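Local coordinates for Chains: A (Unidentified, PDB 6ZMG), which binds S-adenosyl-L-homocysteine between the subunits of a trimer and is probably an S-adenosyl-L-methionine-cleaving lyase of phage type, at residues I15-N20 with E105-E110; S50-R55 with Q73-D78. All coordinates share one frame; numbering follows the deposited sequence. Where two conformers were deposited one is given.

Contact 1: residues I15-N20 with E105-E110. With SAH (S-adenosyl-L-homocysteine), chain D.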
loop_
_atom_site.group_PDB
_atom_site.type_symbol
_atom_site.label_atom_id
_atom_site.label_comp_id
_atom_site.label_asym_id
_atom_site.label_seq_id
_atom_site.Cartn_x
_atom_site.Cartn_y
_atom_site.Cartn_z
ATOM N N ILE A 15 -3.489 2.548 -9.139
ATOM C CA ILE A 15 -3.993 3.781 -9.730
ATOM C C ILE A 15 -4.235 4.764 -8.594
ATOM O O ILE A 15 -4.891 4.421 -7.606
ATOM C CB ILE A 15 -5.297 3.554 -10.523
ATOM C CG1 ILE A 15 -5.110 2.470 -11.590
ATOM C CG2 ILE A 15 -5.760 4.840 -11.163
ATOM C CD1 ILE A 15 -6.381 2.132 -12.355
ATOM N N PHE A 16 -3.732 5.983 -8.745
ATOM C CA PHE A 16 -3.964 7.040 -7.771
ATOM C C PHE A 16 -4.918 8.067 -8.357
ATOM O O PHE A 16 -4.622 8.662 -9.399
ATOM C CB PHE A 16 -2.664 7.708 -7.385
ATOM C CG PHE A 16 -1.675 6.785 -6.739
ATOM C CD1 PHE A 16 -0.801 6.011 -7.492
ATOM C CD2 PHE A 16 -1.645 6.659 -5.374
ATOM C CE1 PHE A 16 0.122 5.154 -6.851
ATOM C CE2 PHE A 16 -0.724 5.841 -4.742
ATOM C CZ PHE A 16 0.154 5.091 -5.467
ATOM N N VAL A 17 -6.039 8.287 -7.663
ATOM C CA VAL A 17 -7.102 9.191 -8.102
ATOM C C VAL A 17 -7.384 10.172 -6.976
ATOM O O VAL A 17 -7.760 9.751 -5.874
ATOM C CB VAL A 17 -8.416 8.453 -8.423
ATOM C CG1 VAL A 17 -9.439 9.442 -8.994
ATOM C CG2 VAL A 17 -8.200 7.298 -9.352
ATOM N N GLY A 18 -7.214 11.458 -7.244
ATOM C CA GLY A 18 -7.523 12.477 -6.269
ATOM C C GLY A 18 -9.004 12.804 -6.228
ATOM O O GLY A 18 -9.754 12.509 -7.156
ATOM N N LEU A 19 -9.420 13.412 -5.111
ATOM C CA LEU A 19 -10.820 13.719 -4.862
ATOM C C LEU A 19 -11.093 15.212 -4.782
ATOM O O LEU A 19 -12.259 15.606 -4.642
ATOM C CB LEU A 19 -11.320 13.013 -3.596
ATOM C CG LEU A 19 -11.122 11.500 -3.619
ATOM C CD1 LEU A 19 -11.447 10.879 -2.291
ATOM C CD2 LEU A 19 -11.953 10.823 -4.692
ATOM N N ASN A 20 -10.059 16.044 -4.896
ATOM C CA ASN A 20 -10.237 17.465 -5.134
ATOM C C ASN A 20 -10.435 17.705 -6.624
ATOM O O ASN A 20 -9.812 17.046 -7.460
ATOM C CB ASN A 20 -8.980 18.250 -4.760
ATOM C CG ASN A 20 -8.962 18.738 -3.330
ATOM O OD1 ASN A 20 -9.642 18.222 -2.451
ATOM N ND2 ASN A 20 -8.146 19.749 -3.092
ATOM N N GLU A 105 -6.861 16.614 -13.271
ATOM C CA GLU A 105 -5.790 17.007 -14.176
ATOM C C GLU A 105 -4.843 15.848 -14.450
ATOM O O GLU A 105 -4.333 15.713 -15.567
ATOM C CB GLU A 105 -5.033 18.180 -13.574
ATOM C CG GLU A 105 -3.960 18.763 -14.417
ATOM C CD GLU A 105 -3.245 19.865 -13.648
ATOM O OE1 GLU A 105 -2.332 19.605 -12.824
ATOM O OE2 GLU A 105 -3.652 21.010 -13.839
ATOM N N SER A 106 -4.570 15.033 -13.437
ATOM C CA SER A 106 -3.674 13.906 -13.586
ATOM C C SER A 106 -4.249 12.724 -12.824
ATOM O O SER A 106 -4.851 12.888 -11.761
ATOM C CB SER A 106 -2.296 14.171 -12.946
ATOM O OG SER A 106 -1.657 15.304 -13.498
ATOM N N VAL A 107 -4.032 11.530 -13.375
ATOM C CA VAL A 107 -4.202 10.257 -12.677
ATOM C C VAL A 107 -2.911 9.475 -12.884
ATOM O O VAL A 107 -2.378 9.433 -13.997
ATOM C CB VAL A 107 -5.421 9.471 -13.201
ATOM C CG1 VAL A 107 -5.402 8.047 -12.725
ATOM C CG2 VAL A 107 -6.719 10.165 -12.755
ATOM N N ILE A 108 -2.395 8.867 -11.827
ATOM C CA ILE A 108 -1.150 8.114 -11.913
ATOM C C ILE A 108 -1.462 6.629 -11.962
ATOM O O ILE A 108 -2.234 6.117 -11.143
ATOM C CB ILE A 108 -0.225 8.443 -10.732
ATOM C CG1 ILE A 108 0.154 9.914 -10.769
ATOM C CG2 ILE A 108 0.988 7.533 -10.757
ATOM C CD1 ILE A 108 0.818 10.350 -9.490
ATOM N N VAL A 109 -0.837 5.928 -12.905
ATOM C CA VAL A 109 -1.024 4.497 -13.094
ATOM C C VAL A 109 0.336 3.815 -13.063
ATOM O O VAL A 109 1.272 4.246 -13.747
ATOM C CB VAL A 109 -1.722 4.192 -14.433
ATOM C CG1 VAL A 109 -1.766 2.690 -14.689
ATOM C CG2 VAL A 109 -3.128 4.765 -14.464
ATOM N N GLU A 110 0.440 2.738 -12.286
ATOM C CA GLU A 110 1.653 1.930 -12.207
ATOM C C GLU A 110 1.293 0.481 -12.509
ATOM O O GLU A 110 0.412 -0.090 -11.855
ATOM C CB GLU A 110 2.289 2.048 -10.812
ATOM C CG GLU A 110 3.570 1.242 -10.650
ATOM C CD GLU A 110 4.129 1.248 -9.241
ATOM O OE1 GLU A 110 4.964 2.114 -8.930
ATOM O OE2 GLU A 110 3.751 0.374 -8.442
HETATM N N SAH D . -6.803 16.308 -7.822
HETATM C CA SAH D . -5.549 16.231 -8.587
HETATM C CB SAH D . -4.929 14.811 -8.479
HETATM C CG SAH D . -3.473 14.910 -8.091
HETATM S SD SAH D . -2.552 13.360 -8.146
HETATM C C SAH D . -5.704 16.566 -10.077
HETATM O O SAH D . -4.799 16.371 -10.857
HETATM O OXT SAH D . -6.827 17.101 -10.408
HETATM C "C5'" SAH D . -3.637 12.187 -7.291
HETATM C "C4'" SAH D . -2.968 11.514 -6.108
HETATM O "O4'" SAH D . -1.731 10.890 -6.524
HETATM C "C3'" SAH D . -2.522 12.445 -4.992
HETATM O "O3'" SAH D . -3.579 12.828 -4.123
HETATM C "C2'" SAH D . -1.503 11.570 -4.253
HETATM O "O2'" SAH D . -2.211 10.706 -3.371
HETATM C "C1'" SAH D . -0.873 10.780 -5.404
HETATM N N9 SAH D . 0.437 11.285 -5.797
HETATM C C8 SAH D . 0.705 12.320 -6.661
HETATM N N7 SAH D . 1.990 12.490 -6.896
HETATM C C5 SAH D . 2.596 11.510 -6.129
HETATM C C6 SAH D . 3.942 11.117 -5.988
HETATM N N6 SAH D . 4.965 11.701 -6.626
HETATM N N1 SAH D . 4.199 10.066 -5.179
HETATM C C2 SAH D . 3.183 9.468 -4.551
HETATM N N3 SAH D . 1.882 9.741 -4.615
HETATM C C4 SAH D . 1.650 10.773 -5.435
HETATM O O HOH W 1 -6.489 12.150 -9.872
#

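Contact 2: residues S50-R55 with Q73-D78. With SAH (S-adenosyl-L-homocysteine), chain B.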
loop_
_atom_site.group_PDB
_atom_site.type_symbol
_atom_site.label_atom_id
_atom_site.label_comp_id
_atom_site.label_asym_id
_atom_site.label_seq_id
_atom_site.Cartn_x
_atom_site.Cartn_y
_atom_site.Cartn_z
ATOM N N SER A 50 -8.975 -3.530 -4.579
ATOM C CA SER A 50 -8.916 -2.890 -3.278
ATOM C C SER A 50 -8.761 -1.390 -3.469
ATOM O O SER A 50 -8.102 -0.929 -4.408
ATOM C CB SER A 50 -7.730 -3.405 -2.455
ATOM O OG SER A 50 -7.862 -4.792 -2.155
ATOM N N PHE A 51 -9.352 -0.639 -2.546
ATOM C CA PHE A 51 -9.371 0.816 -2.602
ATOM C C PHE A 51 -8.932 1.355 -1.249
ATOM O O PHE A 51 -9.567 1.075 -0.231
ATOM C CB PHE A 51 -10.773 1.324 -2.943
ATOM C CG PHE A 51 -11.322 0.788 -4.239
ATOM C CD1 PHE A 51 -11.850 -0.490 -4.324
ATOM C CD2 PHE A 51 -11.309 1.569 -5.359
ATOM C CE1 PHE A 51 -12.346 -0.963 -5.522
ATOM C CE2 PHE A 51 -11.809 1.120 -6.540
ATOM C CZ PHE A 51 -12.341 -0.144 -6.626
ATOM N N VAL A 52 -7.860 2.140 -1.238
ATOM C CA VAL A 52 -7.254 2.650 -0.015
ATOM C C VAL A 52 -7.429 4.163 0.027
ATOM O O VAL A 52 -6.991 4.875 -0.888
ATOM C CB VAL A 52 -5.760 2.285 0.049
ATOM C CG1 VAL A 52 -5.100 2.862 1.282
ATOM C CG2 VAL A 52 -5.556 0.772 -0.030
ATOM N N ALA A 53 -8.030 4.650 1.109
ATOM C CA ALA A 53 -8.131 6.083 1.329
ATOM C C ALA A 53 -6.789 6.648 1.760
ATOM O O ALA A 53 -6.055 6.045 2.542
ATOM C CB ALA A 53 -9.148 6.375 2.424
ATOM N N GLN A 54 -6.486 7.834 1.259
ATOM C CA GLN A 54 -5.219 8.465 1.519
ATOM C C GLN A 54 -5.422 9.961 1.662
ATOM O O GLN A 54 -6.433 10.522 1.228
ATOM C CB GLN A 54 -4.264 8.351 0.328
ATOM C CG GLN A 54 -4.238 7.017 -0.344
ATOM C CD GLN A 54 -3.129 6.928 -1.366
ATOM O OE1 GLN A 54 -2.278 6.043 -1.300
ATOM N NE2 GLN A 54 -3.172 7.807 -2.361
ATOM N N ARG A 55 -4.409 10.602 2.221
ATOM C CA ARG A 55 -4.172 12.018 2.010
ATOM C C ARG A 55 -3.084 12.136 0.953
ATOM O O ARG A 55 -2.084 11.417 0.994
ATOM C CB ARG A 55 -3.749 12.714 3.304
ATOM C CG ARG A 55 -4.829 12.718 4.371
ATOM C CD ARG A 55 -5.995 13.605 4.015
ATOM N NE ARG A 55 -5.666 15.002 4.225
ATOM C CZ ARG A 55 -6.353 16.017 3.721
ATOM N NH1 ARG A 55 -7.410 15.806 2.937
ATOM N NH2 ARG A 55 -5.969 17.247 4.004
ATOM N N GLN A 73 -6.043 5.138 -3.570
ATOM C CA GLN A 73 -5.123 4.224 -4.225
ATOM C C GLN A 73 -5.905 2.957 -4.566
ATOM O O GLN A 73 -6.385 2.248 -3.671
ATOM C CB GLN A 73 -3.927 3.942 -3.324
ATOM C CG GLN A 73 -2.953 2.974 -3.944
ATOM C CD GLN A 73 -1.859 2.492 -3.018
ATOM O OE1 GLN A 73 -1.239 1.468 -3.294
ATOM N NE2 GLN A 73 -1.571 3.251 -1.953
ATOM N N ILE A 74 -6.068 2.697 -5.861
ATOM C CA ILE A 74 -6.730 1.482 -6.331
ATOM C C ILE A 74 -5.659 0.432 -6.574
ATOM O O ILE A 74 -4.693 0.685 -7.302
ATOM C CB ILE A 74 -7.517 1.736 -7.627
ATOM C CG1 ILE A 74 -8.436 2.943 -7.497
ATOM C CG2 ILE A 74 -8.327 0.491 -8.005
ATOM C CD1 ILE A 74 -9.102 3.313 -8.795
ATOM N N ILE A 75 -5.823 -0.740 -5.974
ATOM C CA ILE A 75 -4.880 -1.843 -6.118
ATOM C C ILE A 75 -5.612 -2.961 -6.840
ATOM O O ILE A 75 -6.647 -3.442 -6.358
ATOM C CB ILE A 75 -4.345 -2.329 -4.761
ATOM C CG1 ILE A 75 -3.693 -1.181 -3.998
ATOM C CG2 ILE A 75 -3.386 -3.520 -4.953
ATOM C CD1 ILE A 75 -3.366 -1.534 -2.543
ATOM N N ILE A 76 -5.065 -3.385 -7.976
ATOM C CA ILE A 76 -5.674 -4.417 -8.806
ATOM C C ILE A 76 -4.664 -5.538 -8.994
ATOM O O ILE A 76 -3.602 -5.321 -9.585
ATOM C CB ILE A 76 -6.097 -3.869 -10.179
ATOM C CG1 ILE A 76 -7.174 -2.806 -10.029
ATOM C CG2 ILE A 76 -6.587 -5.013 -11.090
ATOM C CD1 ILE A 76 -7.399 -1.978 -11.288
ATOM N N ILE A 77 -4.988 -6.728 -8.496
ATOM C CA ILE A 77 -4.219 -7.937 -8.788
ATOM C C ILE A 77 -4.977 -8.704 -9.862
ATOM O O ILE A 77 -6.170 -8.988 -9.700
ATOM C CB ILE A 77 -4.027 -8.801 -7.529
ATOM C CG1 ILE A 77 -3.320 -7.999 -6.434
ATOM C CG2 ILE A 77 -3.244 -10.079 -7.860
ATOM C CD1 ILE A 77 -3.315 -8.668 -5.114
ATOM N N ASP A 78 -4.309 -9.030 -10.963
ATOM C CA ASP A 78 -4.983 -9.773 -12.024
ATOM C C ASP A 78 -5.189 -11.213 -11.575
ATOM O O ASP A 78 -4.218 -11.953 -11.415
ATOM C CB ASP A 78 -4.150 -9.745 -13.302
ATOM C CG ASP A 78 -4.779 -10.554 -14.422
ATOM O OD1 ASP A 78 -6.019 -10.716 -14.401
ATOM O OD2 ASP A 78 -4.036 -11.035 -15.314
HETATM N N SAH B . -15.357 -11.462 2.492
HETATM C CA SAH B . -14.770 -12.165 1.340
HETATM C CB SAH B . -13.297 -11.725 1.122
HETATM C CG SAH B . -13.080 -11.343 -0.322
HETATM S SD SAH B . -11.366 -11.025 -0.787
HETATM C C SAH B . -14.792 -13.695 1.466
HETATM O O SAH B . -14.187 -14.394 0.683
HETATM O OXT SAH B . -15.524 -14.161 2.417
HETATM C "C5'" SAH B . -10.757 -9.946 0.535
HETATM C "C4'" SAH B . -10.210 -8.628 0.021
HETATM O "O4'" SAH B . -9.195 -8.868 -0.983
HETATM C "C3'" SAH B . -11.209 -7.746 -0.710
HETATM O "O3'" SAH B . -12.051 -7.007 0.164
HETATM C "C2'" SAH B . -10.279 -6.809 -1.487
HETATM O "O2'" SAH B . -9.862 -5.765 -0.612
HETATM C "C1'" SAH B . -9.109 -7.736 -1.828
HETATM N N9 SAH B . -9.136 -8.210 -3.208
HETATM C C8 SAH B . -9.836 -9.282 -3.705
HETATM N N7 SAH B . -9.592 -9.526 -4.977
HETATM C C5 SAH B . -8.682 -8.544 -5.330
HETATM C C6 SAH B . -7.978 -8.293 -6.524
HETATM N N6 SAH B . -8.102 -9.028 -7.637
HETATM N N1 SAH B . -7.107 -7.260 -6.523
HETATM C C2 SAH B . -6.966 -6.531 -5.414
HETATM N N3 SAH B . -7.562 -6.680 -4.233
HETATM C C4 SAH B . -8.407 -7.718 -4.252
#

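Contact 1: residues I15-N20 with E105-E110
Antiparallel pairing of Ile15 and Phe16 with Val109 and Ile108 makes this a buried strand-strand contact, where strand 11-21 lies beside strand 106-113 in the sheet. The N-H of Phe16 gives a bond of 2.8 Å to Ile108 O; the return bond from Ile108 N to Phe16 O is weak. The Ile15 and Val109 pair is non-hydrogen-bonded, and their side chains run side by side. On that face, CG1 of Val107, set anti to its backbone N (chi1 166°), comes 3.6 Å from Ile15 CG2 and also rests on Phe16 O. Helix 84-101 covers this face, Leu94 packing on Ile15, Leu98 on Val17, Val91 on Val109 and Arg99 on Val107.

The opposite face meets the ligand. Phe16 CD1 approaches Ile108 CG2 at 4.0 Å, while Ile108 CD1 reaches C8 of the adenine at 3.4 Å and Phe16 CB lies against the ribose O4'. Beyond Val17 the strands part, and a water accepts from Gly18 N and donates to Ser106 O. The backbone N-H groups of Glu105 and Ser106 hold one ligand carboxylate oxygen each, Glu105 N binding OXT at 2.9 Å. On these two strands, then, apolar side chains line the nucleoside, whose polar partners include Ser50 and Ile77 of the second subunit, whereas main-chain N-H groups, which carry no formal charge, grip the carboxylate.

Contact 2: residues S50-R55 with Q73-D78
Gln54 and Gln73 meet through their amides: Gln73 NE2 donates to Gln54 OE1 at 3.0 Å. The two amide planes are turned 66° apart. The acceptor lies close to the plane of the Gln73 amide, and the donor stands 33° out of the Gln54 carbonyl plane. Gln73 reaches it because its CG is anti to the backbone N (chi1 179°) and the chain is extended. Gln54 OE1 also touches Gln73 CB. The other end of the Gln54 amide, NE2, binds Ser71 OG, which itself bonds to a ligand, so Gln54 sits both beside that ligand and behind one of its holders. With an alanine here, Gln73 NE2 and Ser71 OG would probably lose their amide partner, and Phe16 a neighbour.

Along the strands from the glutamines, four backbone bonds join Ser50 to Ile75 and Val52 to Gln73, among them Ser50 N to Ile75 O at 2.9 Å. Val52 CG2 meets Ile75 CD1 at 4.1 Å on the same face as the glutamines. On the other face the Phe51 ring lies alongside Ile74, Phe51 CE2 being 3.8 Å from Ile74 CG2, under helix 29-43.

At the far end Ser50 OG donates to adenine N3 and accepts from the ribose O2' at 2.7 Å, and Ile77 grips the adenine edge with its N-H on N1 and its carbonyl on N6. The carboxylate of this ligand is held by Glu105 and Ser106 of the third subunit. The two segments belong to the beta hairpin of strands 49-59 and 66-77, whose sheet continues into both neighbouring subunits and which supplies polar grips on the adenine and the ribose O2' in an intersubunit site.

Overall arrangement
The centres of the two contacts lie about 11 Å apart in one antiparallel sheet. Strand 66-77 of contact 2 is flanked by strand 11-21 of contact 1, and the two meet where Ile15 O and Ile74 N probably share a hydrogen bond and Phe16 packs on Gln54 and Gln73. Along the chain, both segments of contact 2 fall between those of contact 1. Apart from the short strand 24-25, residues 11 to 113 form the βαββαβ unit of a ferredoxin-like fold, with sheet order 106-113, 11-21, 66-77, 49-59, and 116-124 added beside 106-113. Contact 1 grips one ligand's carboxylate and lines its nucleoside; contact 2 binds another ligand's adenine and ribose, so a complete site needs two subunits.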